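Local coordinates for protein 16S rRNA methyltransferase (Streptomyces sp. DSM 40477, PDB 3MQ2) that methylates N1 of adenine 1408 in 16S rRNA with S-adenosyl-L-methionine as methyl donor, conferring resistance to aminoglycosides such as kanamycin, neomycin and apramycin, at residues A[105-109]-A[110-114]. Residues are numbered along the deposited sequence; the frame is centred on the assembly and turned at random.
Sequences LMPWG and SLLRG. With SAH (S-adenosyl-L-homocysteine), chain C.
Leu-111 and Leu-112 both swing CG opposite the backbone N (chi1 -179° and 168°), toward Pro-107, in the loop that precedes helix 109-116. This sets CG of Leu-111 3.8 Å from CB of Pro-107 and lays CG and CD2 of Leu-112 along the Pro-107 carbonyl, CD2 3.8 Å from its O. Leu-112 crosses the proline ring at about a right angle, and its CB lies 3.6 Å from CA of Trp-108. Gly-109, with positive phi, lies at the bend between loop and helix. Its carbonyl accepts a nearly straight bond from Arg-113 N (3.1 Å, 169°), in the carbonyl plane, and a weak, bent one from Leu-112 N; Glu-151 takes the Gly-109 N-H.

This segment illustrates how a Rossmann-fold methyltransferase builds its cofactor pocket from the loop after a central strand. At one end, Leu-105 O accepts a hydrogen bond from the amino nitrogen N of S-adenosylhomocysteine at 2.8 Å. At the other, N6 of the adenine donates to Ser-110 OG, also at 2.8 Å, and that hydroxyl is further hydrogen-bonded to Glu-91. Between them, CB of Leu-111 packs 3.4 Å from adenine N7, and the Trp-108 indole lies obliquely by C5' of the ligand, with CD1 3.4 Å from it and the sulfur close beside. One continuous strand-to-helix segment thus holds the amino group at one end of the ligand and the adenine amine at the other, while the indole borders the sulfur that would carry the transferable methyl in S-adenosylmethionine.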
loop_
_atom_site.group_PDB
_atom_site.type_symbol
_atom_site.label_atom_id
_atom_site.label_comp_id
_atom_site.label_asym_id
_atom_site.label_seq_id
_atom_site.Cartn_x
_atom_site.Cartn_y
_atom_site.Cartn_z
ATOM N N LEU A 105 -1.936 -2.971 1.104
ATOM C CA LEU A 105 -2.703 -4.172 0.763
ATOM C C LEU A 105 -2.147 -5.412 1.445
ATOM O O LEU A 105 -0.978 -5.728 1.308
ATOM C CB LEU A 105 -2.736 -4.384 -0.754
ATOM C CG LEU A 105 -3.185 -3.209 -1.624
ATOM C CD1 LEU A 105 -3.310 -3.662 -3.074
ATOM C CD2 LEU A 105 -4.506 -2.647 -1.134
ATOM N N MET A 106 -3.001 -6.114 2.179
ATOM C CA MET A 106 -2.613 -7.358 2.859
ATOM C C MET A 106 -1.380 -7.224 3.742
ATOM O O MET A 106 -0.477 -8.053 3.658
ATOM C CB MET A 106 -2.354 -8.479 1.838
ATOM C CG MET A 106 -3.199 -8.404 0.599
ATOM S SD MET A 106 -4.913 -8.676 1.049
ATOM C CE MET A 106 -4.857 -10.437 1.373
ATOM N N PRO A 107 -1.343 -6.207 4.618
ATOM C CA PRO A 107 -0.136 -6.029 5.428
ATOM C C PRO A 107 0.039 -7.138 6.456
ATOM O O PRO A 107 -0.938 -7.752 6.902
ATOM C CB PRO A 107 -0.392 -4.695 6.135
ATOM C CG PRO A 107 -1.893 -4.646 6.262
ATOM C CD PRO A 107 -2.378 -5.207 4.948
ATOM N N TRP A 108 1.291 -7.394 6.817
ATOM C CA TRP A 108 1.596 -8.189 7.998
ATOM C C TRP A 108 2.793 -7.562 8.702
ATOM O O TRP A 108 3.346 -6.568 8.220
ATOM C CB TRP A 108 1.832 -9.674 7.657
ATOM C CG TRP A 108 2.966 -9.991 6.704
ATOM C CD1 TRP A 108 2.899 -10.074 5.339
ATOM C CD2 TRP A 108 4.316 -10.312 7.060
ATOM N NE1 TRP A 108 4.138 -10.416 4.826
ATOM C CE2 TRP A 108 5.020 -10.560 5.864
ATOM C CE3 TRP A 108 4.997 -10.417 8.279
ATOM C CZ2 TRP A 108 6.377 -10.901 5.849
ATOM C CZ3 TRP A 108 6.352 -10.749 8.263
ATOM C CH2 TRP A 108 7.021 -10.994 7.053
ATOM N N GLY A 109 3.175 -8.120 9.845
ATOM C CA GLY A 109 4.306 -7.579 10.580
ATOM C C GLY A 109 3.997 -6.205 11.139
ATOM O O GLY A 109 2.857 -5.912 11.488
ATOM N N SER A 110 5.011 -5.351 11.209
ATOM C CA SER A 110 4.850 -4.067 11.882
ATOM C C SER A 110 3.917 -3.138 11.116
ATOM O O SER A 110 3.285 -2.275 11.713
ATOM C CB SER A 110 6.214 -3.395 12.097
ATOM O OG SER A 110 6.805 -3.029 10.859
ATOM N N LEU A 111 3.823 -3.324 9.803
ATOM C CA LEU A 111 2.905 -2.518 8.999
ATOM C C LEU A 111 1.454 -2.835 9.377
ATOM O O LEU A 111 0.603 -1.949 9.418
ATOM C CB LEU A 111 3.137 -2.749 7.504
ATOM C CG LEU A 111 2.261 -1.949 6.529
ATOM C CD1 LEU A 111 2.330 -0.469 6.835
ATOM C CD2 LEU A 111 2.681 -2.223 5.085
ATOM N N LEU A 112 1.180 -4.103 9.658
ATOM C CA LEU A 112 -0.173 -4.481 10.065
ATOM C C LEU A 112 -0.440 -3.912 11.453
ATOM O O LEU A 112 -1.486 -3.325 11.705
ATOM C CB LEU A 112 -0.335 -6.009 10.050
ATOM C CG LEU A 112 -1.604 -6.569 10.717
ATOM C CD1 LEU A 112 -2.853 -5.941 10.114
ATOM C CD2 LEU A 112 -1.635 -8.085 10.590
ATOM N N ARG A 113 0.514 -4.077 12.362
ATOM C CA ARG A 113 0.335 -3.523 13.691
ATOM C C ARG A 113 0.039 -2.029 13.570
ATOM O O ARG A 113 -0.839 -1.490 14.255
ATOM C CB ARG A 113 1.581 -3.778 14.542
ATOM C CG ARG A 113 1.408 -3.402 16.001
ATOM C CD ARG A 113 2.605 -3.838 16.839
ATOM N NE ARG A 113 3.777 -2.990 16.625
ATOM C CZ ARG A 113 4.833 -3.343 15.901
ATOM N NH1 ARG A 113 4.873 -4.534 15.315
ATOM N NH2 ARG A 113 5.854 -2.507 15.762
ATOM N N GLY A 114 0.754 -1.372 12.662
ATOM C CA GLY A 114 0.594 0.055 12.443
ATOM C C GLY A 114 -0.796 0.453 11.975
ATOM O O GLY A 114 -1.374 1.429 12.471
HETATM N N SAH C . 0.848 -5.709 -0.810
HETATM C CA SAH C . 1.567 -6.827 -1.396
HETATM C CB SAH C . 2.423 -7.541 -0.352
HETATM C CG SAH C . 1.716 -7.791 0.976
HETATM S SD SAH C . 2.641 -8.953 2.012
HETATM C C SAH C . 0.572 -7.791 -2.012
HETATM O O SAH C . 0.953 -8.763 -2.666
HETATM O OXT SAH C . -0.634 -7.607 -1.853
HETATM C "C5'" SAH C . 3.033 -7.560 3.100
HETATM C "C4'" SAH C . 4.294 -6.828 2.655
HETATM O "O4'" SAH C . 4.527 -5.744 3.529
HETATM C "C3'" SAH C . 5.548 -7.701 2.712
HETATM O "O3'" SAH C . 6.217 -7.629 1.477
HETATM C "C2'" SAH C . 6.445 -7.085 3.763
HETATM O "O2'" SAH C . 7.802 -7.103 3.357
HETATM C "C1'" SAH C . 5.908 -5.670 3.829
HETATM N N9 SAH C . 6.078 -5.016 5.132
HETATM C C8 SAH C . 5.735 -5.467 6.380
HETATM N N7 SAH C . 6.071 -4.502 7.282
HETATM C C5 SAH C . 6.611 -3.455 6.604
HETATM C C6 SAH C . 7.117 -2.227 7.004
HETATM N N6 SAH C . 7.129 -1.881 8.289
HETATM N N1 SAH C . 7.599 -1.363 6.049
HETATM C C2 SAH C . 7.589 -1.702 4.713
HETATM N N3 SAH C . 7.096 -2.924 4.314
HETATM C C4 SAH C . 6.613 -3.770 5.255
#